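Local coordinates for protein alpha-11 giardin (Giardia intestinalis, PDB 2II2) that binds calcium ions as a member of the annexin family and probably takes part in calcium-dependent phospholipid binding and in the parasite's attachment cytoskeleton, at residues V101-P106 and A233-Y238; H165-A170 and K203-A208. All coordinates share one frame; numbering follows the deposited sequence.

Interaction 1 (V101-P106 and A233-Y238); sequences VLIATP and ARAVAY
Ile103 meets Ala235 and Val236 in a small, wholly apolar contact in which one branched side chain reaches a helix from the turn opposite. Both arms of the isoleucine are used. Its CG2 methyl lies 3.8 Å from CG2 of Val236, while the longer arm passes beside the helix, with Ile103 CD1 4.0 Å from Val236 CG2 and 4.1 Å from Ala235 CB. Val236 CG2 is thus the atom that both arms meet; the side chains of Ile103 and Val236 cross at about a right angle. That methyl is presented because Val236 has CG1 anti to its backbone N (chi1 174°), leaving CG2 beside the N. Ala235 suits its place because its short side chain points toward the turn and lets it come close: the CA atoms of Ile103 and Ala235 are 7.0 Å apart. Annexins are built from repeats of about five alpha-helices, and this contact links parts of the helical fold far apart in sequence: the turn that follows helix 94-102 rests on helix 232-244 through Ile103. Beyond these three residues, Ile224 of helix 216-230 touches both Leu102 and Ile103, and His267 packs on Ile103 and Val236. The turn is itself fixed by polar bonds: the carbonyl O of Ile103 accepts from NH1 of Arg80. Two residues later Thr105, a residue well fitted to an N-cap because its short side chain carries a hydroxyl, caps a backbone N of helix 106-120 through OG1, while its own backbone N bonds to OE1 of Glu108.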
ATOM      1  N   VAL A 101      -6.759   2.283  -1.627  1.00  7.69           N
ATOM      2  CA  VAL A 101      -7.728   2.514  -2.688  1.00  7.78           C
ATOM      3  C   VAL A 101      -7.109   2.737  -4.051  1.00  7.33           C
ATOM      4  O   VAL A 101      -7.799   2.534  -5.060  1.00  8.54           O
ATOM      5  CB  VAL A 101      -8.749   3.660  -2.362  1.00  8.20           C
ATOM      6  CG1 VAL A 101      -9.438   3.378  -0.999  1.00  8.96           C
ATOM      7  CG2 VAL A 101      -8.128   5.049  -2.393  1.00  9.77           C
ATOM      8  N   LEU A 102      -5.848   3.162  -4.105  1.00  7.20           N
ATOM      9  CA  LEU A 102      -5.198   3.381  -5.392  1.00  8.01           C
ATOM     10  C   LEU A 102      -4.604   2.097  -5.962  1.00  8.36           C
ATOM     11  O   LEU A 102      -4.542   1.928  -7.172  1.00 11.40           O
ATOM     12  CB  LEU A 102      -4.131   4.477  -5.294  1.00  8.14           C
ATOM     13  CG  LEU A 102      -4.622   5.872  -4.851  1.00  8.29           C
ATOM     14  CD1 LEU A 102      -3.490   6.830  -4.897  1.00  8.85           C
ATOM     15  CD2 LEU A 102      -5.773   6.392  -5.714  1.00  9.17           C
ATOM     16  N   ILE A 103      -4.164   1.198  -5.105  1.00  8.22           N
ATOM     17  CA  ILE A 103      -3.549  -0.036  -5.562  1.00  8.81           C
ATOM     18  C   ILE A 103      -4.583  -1.149  -5.462  1.00  8.17           C
ATOM     19  O   ILE A 103      -4.548  -2.001  -4.560  1.00  9.30           O
ATOM     20  CB  ILE A 103      -2.242  -0.348  -4.797  1.00  7.69           C
ATOM     21  CG1 ILE A 103      -1.331   0.900  -4.809  1.00  8.42           C
ATOM     22  CG2 ILE A 103      -1.529  -1.513  -5.448  1.00  9.33           C
ATOM     23  CD1 ILE A 103      -0.040   0.691  -4.066  1.00  9.93           C
ATOM     24  N   ALA A 104      -5.528  -1.107  -6.402  1.00  9.40           N
ATOM     25  CA  ALA A 104      -6.729  -1.934  -6.286  1.00  9.90           C
ATOM     26  C   ALA A 104      -7.410  -2.055  -7.622  1.00 10.54           C
ATOM     27  O   ALA A 104      -7.632  -1.047  -8.299  1.00 11.33           O
ATOM     28  CB  ALA A 104      -7.700  -1.338  -5.277  1.00 11.27           C
ATOM     29  N   THR A 105      -7.720  -3.290  -7.996  1.00 10.74           N
ATOM     30  CA  THR A 105      -8.533  -3.550  -9.167  1.00 11.55           C
ATOM     31  C   THR A 105      -9.990  -3.149  -8.883  1.00 11.57           C
ATOM     32  O   THR A 105     -10.370  -2.972  -7.724  1.00 11.02           O
ATOM     33  CB  THR A 105      -8.542  -5.043  -9.496  1.00 12.33           C
ATOM     34  OG1 THR A 105      -9.135  -5.736  -8.395  1.00 12.90           O
ATOM     35  CG2 THR A 105      -7.134  -5.590  -9.742  1.00 12.11           C
ATOM     36  N   PRO A 106     -10.819  -3.004  -9.927  1.00 12.28           N
ATOM     37  CA  PRO A 106     -12.238  -2.773  -9.623  1.00 12.89           C
ATOM     38  C   PRO A 106     -12.858  -3.815  -8.694  1.00 12.20           C
ATOM     39  O   PRO A 106     -13.663  -3.465  -7.841  1.00 12.45           O
ATOM     40  CB  PRO A 106     -12.900  -2.818 -11.002  1.00 12.90           C
ATOM     41  CG  PRO A 106     -11.807  -2.402 -11.957  1.00 13.54           C
ATOM     42  CD  PRO A 106     -10.557  -3.011 -11.378  1.00 13.45           C
ATOM     43  N   ALA A 233       2.311  -3.390  -9.860  1.00  6.96           N
ATOM     44  CA  ALA A 233       3.455  -3.632  -8.982  1.00  7.45           C
ATOM     45  C   ALA A 233       4.456  -2.482  -8.990  1.00  6.95           C
ATOM     46  O   ALA A 233       5.275  -2.379  -8.094  1.00  7.37           O
ATOM     47  CB  ALA A 233       4.129  -4.963  -9.359  1.00  8.11           C
ATOM     48  N   ARG A 234       4.393  -1.662 -10.040  1.00  6.85           N
ATOM     49  CA  ARG A 234       5.206  -0.461 -10.109  1.00  6.76           C
ATOM     50  C   ARG A 234       4.736   0.577  -9.086  1.00  6.30           C
ATOM     51  O   ARG A 234       5.546   1.310  -8.514  1.00  6.63           O
ATOM     52  CB  ARG A 234       5.212   0.094 -11.546  1.00  7.44           C
ATOM     53  CG  ARG A 234       6.301   1.103 -11.794  1.00  8.37           C
ATOM     54  CD  ARG A 234       6.444   1.328 -13.260  1.00 10.59           C
ATOM     55  NE  ARG A 234       7.544   2.215 -13.556  1.00 12.39           N
ATOM     56  CZ  ARG A 234       7.887   2.610 -14.776  1.00 12.86           C
ATOM     57  NH1 ARG A 234       7.208   2.153 -15.818  1.00 13.63           N
ATOM     58  NH2 ARG A 234       8.906   3.452 -14.936  1.00 15.62           N
ATOM     59  N   ALA A 235       3.419   0.680  -8.897  1.00  6.81           N
ATOM     60  CA  ALA A 235       2.884   1.546  -7.856  1.00  6.66           C
ATOM     61  C   ALA A 235       3.381   1.076  -6.486  1.00  5.79           C
ATOM     62  O   ALA A 235       3.746   1.909  -5.659  1.00  6.53           O
ATOM     63  CB  ALA A 235       1.371   1.543  -7.874  1.00  7.44           C
ATOM     64  N   VAL A 236       3.373  -0.246  -6.279  1.00  6.14           N
ATOM     65  CA  VAL A 236       3.851  -0.789  -5.021  1.00  6.91           C
ATOM     66  C   VAL A 236       5.342  -0.495  -4.839  1.00  6.72           C
ATOM     67  O   VAL A 236       5.775  -0.084  -3.767  1.00  7.29           O
ATOM     68  CB  VAL A 236       3.568  -2.296  -4.938  1.00  7.04           C
ATOM     69  CG1 VAL A 236       4.189  -2.915  -3.677  1.00  7.81           C
ATOM     70  CG2 VAL A 236       2.082  -2.566  -4.957  1.00  7.36           C
ATOM     71  N   ALA A 237       6.131  -0.697  -5.899  1.00  6.62           N
ATOM     72  CA  ALA A 237       7.563  -0.386  -5.830  1.00  7.09           C
ATOM     73  C   ALA A 237       7.789   1.084  -5.483  1.00  6.83           C
ATOM     74  O   ALA A 237       8.657   1.392  -4.655  1.00  6.68           O
ATOM     75  CB  ALA A 237       8.231  -0.704  -7.141  1.00  8.31           C
ATOM     76  N   TYR A 238       7.065   2.004  -6.125  1.00  6.86           N
ATOM     77  CA  TYR A 238       7.214   3.438  -5.822  1.00  6.21           C
ATOM     78  C   TYR A 238       6.871   3.715  -4.357  1.00  5.94           C
ATOM     79  O   TYR A 238       7.601   4.431  -3.673  1.00  6.51           O
ATOM     80  CB  TYR A 238       6.323   4.267  -6.767  1.00  5.86           C
ATOM     81  CG  TYR A 238       6.337   5.711  -6.341  1.00  6.40           C
ATOM     82  CD1 TYR A 238       7.337   6.577  -6.757  1.00  7.50           C
ATOM     83  CD2 TYR A 238       5.365   6.207  -5.476  1.00  7.92           C
ATOM     84  CE1 TYR A 238       7.361   7.880  -6.305  1.00  7.81           C
ATOM     85  CE2 TYR A 238       5.384   7.491  -5.003  1.00  7.60           C
ATOM     86  CZ  TYR A 238       6.368   8.342  -5.414  1.00  6.96           C
ATOM     87  OH  TYR A 238       6.368   9.628  -4.923  1.00  9.00           O
TER

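Interaction 2 (H165-A170 and K203-A208); sequences HNLIDA and KSVQEA
Leu167 faces Ala208 across two helices whose backbones approach closely, their CA atoms being 6.0 Å apart. The methyl of Ala208 is the centre of the contact: Leu167 CB stands 4.1 Å from Ala208 CB, and Ile168 CG1 touches the same CB at 4.2 Å. Alanine suits a place where the backbones come so near, its methyl being the whole of its side chain. Leu167 holds CG anti to its carbonyl carbon (chi1 -62°), and the extended second torsion carries its CD1 methyl toward Val205, where it lies 4.3 Å from CG1. In Ile168 the CA-CB bond runs alongside the other helix, but the extended arm brings CG1 to the methyl of Ala208. Beside this apolar patch a water donates to two carbonyls, Leu167 O and Ala208 O, bridging the backbones. Leu167 O also accepts from NE of Arg212, whose NH2 bonds to Ala170 O, so the arginine grips the end of helix 156-169. That helix widens into a pi-type turn as it ends, Ala170 N bonding to His165 O. At the start of the other helix, Ser204 OG accepts from Glu207 N, an N-cap bond of 2.9 Å with an N-H...O angle of 160°. Lys203 begins toward helix 156-169 but folds away, bringing NZ to the syn side of Glu207 OE2 in a salt bridge, 23° out of the carboxylate plane. Helix 187-201 flanks this helix-end to helix-start packing of an all-helical annexin, with Phe197 on Val205 and Ala208 and Thr201 on Ile168, while helix 216-230 meets Val205 through His226.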
ATOM      1  N   HIS A 165       0.416  20.984 -18.902  1.00 10.10           N
ATOM      2  CA  HIS A 165      -0.097  22.287 -18.519  1.00 10.53           C
ATOM      3  C   HIS A 165      -0.274  22.410 -17.009  1.00 10.09           C
ATOM      4  O   HIS A 165       0.151  23.383 -16.389  1.00 10.58           O
ATOM      5  CB  HIS A 165      -1.415  22.565 -19.201  1.00 11.96           C
ATOM      6  CG  HIS A 165      -1.953  23.908 -18.879  1.00 15.15           C
ATOM      7  ND1 HIS A 165      -1.388  25.062 -19.374  1.00 17.98           N
ATOM      8  CD2 HIS A 165      -2.955  24.293 -18.059  1.00 18.18           C
ATOM      9  CE1 HIS A 165      -2.041  26.106 -18.891  1.00 18.35           C
ATOM     10  NE2 HIS A 165      -2.998  25.668 -18.095  1.00 19.41           N
ATOM     11  N   ASN A 166      -0.919  21.405 -16.427  1.00  8.34           N
ATOM     12  CA  ASN A 166      -1.210  21.465 -15.007  1.00  8.63           C
ATOM     13  C   ASN A 166      -0.011  21.209 -14.132  1.00  9.09           C
ATOM     14  O   ASN A 166       0.171  21.905 -13.130  1.00  9.44           O
ATOM     15  CB  ASN A 166      -2.315  20.482 -14.659  1.00  9.56           C
ATOM     16  CG  ASN A 166      -3.687  20.988 -15.056  1.00 10.05           C
ATOM     17  OD1 ASN A 166      -4.227  21.888 -14.402  1.00 10.89           O
ATOM     18  ND2 ASN A 166      -4.251  20.446 -16.133  1.00 11.49           N
ATOM     19  N   LEU A 167       0.844  20.271 -14.522  1.00  8.52           N
ATOM     20  CA  LEU A 167       1.985  19.927 -13.663  1.00  8.70           C
ATOM     21  C   LEU A 167       3.158  20.871 -13.786  1.00  8.60           C
ATOM     22  O   LEU A 167       3.894  21.047 -12.825  1.00 10.29           O
ATOM     23  CB  LEU A 167       2.470  18.484 -13.896  1.00  9.21           C
ATOM     24  CG  LEU A 167       1.446  17.397 -13.583  1.00  8.94           C
ATOM     25  CD1 LEU A 167       1.964  16.037 -14.009  1.00  9.75           C
ATOM     26  CD2 LEU A 167       1.075  17.362 -12.112  1.00  9.92           C
ATOM     27  N   ILE A 168       3.346  21.447 -14.971  1.00  9.77           N
ATOM     28  CA  ILE A 168       4.533  22.247 -15.211  1.00  9.95           C
ATOM     29  C   ILE A 168       4.226  23.722 -15.439  1.00 10.23           C
ATOM     30  O   ILE A 168       4.864  24.569 -14.819  1.00 11.65           O
ATOM     31  CB  ILE A 168       5.381  21.691 -16.376  1.00 10.27           C
ATOM     32  CG1 ILE A 168       5.769  20.232 -16.102  1.00 11.03           C
ATOM     33  CG2 ILE A 168       6.645  22.558 -16.554  1.00 11.88           C
ATOM     34  CD1 ILE A 168       6.563  19.565 -17.184  1.00 11.25           C
ATOM     35  N   ASP A 169       3.257  24.020 -16.302  1.00 10.82           N
ATOM     36  CA  ASP A 169       3.103  25.376 -16.828  1.00 11.91           C
ATOM     37  C   ASP A 169       2.223  26.315 -16.012  1.00 11.45           C
ATOM     38  O   ASP A 169       2.536  27.510 -15.903  1.00 12.33           O
ATOM     39  CB  ASP A 169       2.632  25.314 -18.276  1.00 12.38           C
ATOM     40  CG  ASP A 169       3.597  24.526 -19.168  1.00 13.77           C
ATOM     41  OD1 ASP A 169       4.823  24.512 -18.913  1.00 15.55           O
ATOM     42  OD2 ASP A 169       3.108  23.928 -20.121  1.00 15.38           O
ATOM     43  N   ALA A 170       1.116  25.801 -15.481  1.00 11.02           N
ATOM     44  CA  ALA A 170       0.093  26.644 -14.829  1.00 11.63           C
ATOM     45  C   ALA A 170       0.607  27.242 -13.534  1.00 11.51           C
ATOM     46  O   ALA A 170       1.454  26.637 -12.912  1.00 12.10           O
ATOM     47  CB  ALA A 170      -1.137  25.807 -14.538  1.00 11.58           C
ATOM     48  N   LYS A 203      10.726  15.251 -19.277  1.00 10.81           N
ATOM     49  CA  LYS A 203      10.639  14.859 -17.882  1.00 10.70           C
ATOM     50  C   LYS A 203       9.762  13.634 -17.726  1.00  9.38           C
ATOM     51  O   LYS A 203       8.824  13.422 -18.508  1.00 10.92           O
ATOM     52  CB  LYS A 203      10.035  16.006 -17.031  1.00 11.26           C
ATOM     53  CG  LYS A 203      10.743  17.340 -17.112  1.00 14.05           C
ATOM     54  CD  LYS A 203      12.077  17.277 -16.416  1.00 18.39           C
ATOM     55  CE  LYS A 203      12.685  18.660 -16.188  1.00 21.11           C
ATOM     56  NZ  LYS A 203      14.010  18.510 -15.515  1.00 22.60           N
ATOM     57  N   SER A 204      10.030  12.868 -16.673  1.00  9.78           N
ATOM     58  CA  SER A 204       9.085  11.867 -16.232  1.00  9.19           C
ATOM     59  C   SER A 204       7.904  12.551 -15.532  1.00  8.09           C
ATOM     60  O   SER A 204       8.011  13.650 -14.968  1.00  8.71           O
ATOM     61  CB  SER A 204       9.724  10.845 -15.292  1.00  9.79           C
ATOM     62  OG  SER A 204       9.997  11.450 -14.050  1.00 10.08           O
ATOM     63  N   VAL A 205       6.771  11.859 -15.585  1.00  7.77           N
ATOM     64  CA  VAL A 205       5.592  12.314 -14.870  1.00  7.53           C
ATOM     65  C   VAL A 205       5.906  12.355 -13.379  1.00  7.14           C
ATOM     66  O   VAL A 205       5.501  13.290 -12.703  1.00  7.78           O
ATOM     67  CB  VAL A 205       4.340  11.449 -15.185  1.00  7.41           C
ATOM     68  CG1 VAL A 205       3.161  11.913 -14.344  1.00  8.90           C
ATOM     69  CG2 VAL A 205       3.970  11.536 -16.679  1.00  8.61           C
ATOM     70  N   GLN A 206       6.617  11.343 -12.871  1.00  7.30           N
ATOM     71  CA  GLN A 206       6.989  11.348 -11.453  1.00  7.87           C
ATOM     72  C   GLN A 206       7.730  12.632 -11.088  1.00  8.17           C
ATOM     73  O   GLN A 206       7.424  13.280 -10.084  1.00  8.13           O
ATOM     74  CB  GLN A 206       7.863  10.154 -11.098  1.00  8.03           C
ATOM     75  CG  GLN A 206       8.230  10.120  -9.606  1.00  8.50           C
ATOM     76  CD  GLN A 206       9.433   9.262  -9.274  1.00  8.41           C
ATOM     77  OE1 GLN A 206      10.243   9.643  -8.413  1.00 12.21           O
ATOM     78  NE2 GLN A 206       9.580   8.143  -9.915  1.00  7.81           N
ATOM     79  N   GLU A 207       8.730  12.993 -11.885  1.00  8.08           N
ATOM     80  CA  GLU A 207       9.520  14.173 -11.577  1.00  9.52           C
ATOM     81  C   GLU A 207       8.650  15.424 -11.587  1.00  8.23           C
ATOM     82  O   GLU A 207       8.759  16.281 -10.709  1.00  9.49           O
ATOM     83  CB  GLU A 207      10.710  14.357 -12.528  1.00 11.61           C
ATOM     84  CG  GLU A 207      11.586  15.549 -12.085  1.00 14.87           C
ATOM     85  CD  GLU A 207      12.684  15.918 -13.064  1.00 14.34           C
ATOM     86  OE1 GLU A 207      13.350  15.002 -13.586  1.00 17.01           O
ATOM     87  OE2 GLU A 207      12.922  17.139 -13.246  1.00 19.08           O
ATOM     88  N   ALA A 208       7.800  15.521 -12.609  1.00  8.00           N
ATOM     89  CA  ALA A 208       6.908  16.677 -12.723  1.00  8.71           C
ATOM     90  C   ALA A 208       5.963  16.772 -11.515  1.00  8.47           C
ATOM     91  O   ALA A 208       5.763  17.855 -10.976  1.00  8.65           O
ATOM     92  CB  ALA A 208       6.169  16.638 -14.021  1.00  8.58           C
TER
HETATM   93  O   HOH W   1       6.578  20.184 -12.247  1.00 13.00           O

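Overall arrangement
The two contacts have centres 21 Å apart and are nested along the chain: 165-170 and 203-208, which form interaction 2, both fall within the loop that interaction 1 closes between 101-106 and 233-238. Interaction 1 lies deep in the chain, about 7 Å from its centre, whereas interaction 2 is about 24 Å out. The shorter-range contact joins helices 156-169 and 205-212, and the longer-range one joins the turn between helices 94-102 and 106-120 to helix 232-244. Helix 216-230, which packs against both, and the packing of Tyr238 CE1 on Gln206 CD at 3.9 Å connect the two contacts within the all-helical fold, away from the known calcium-binding residues.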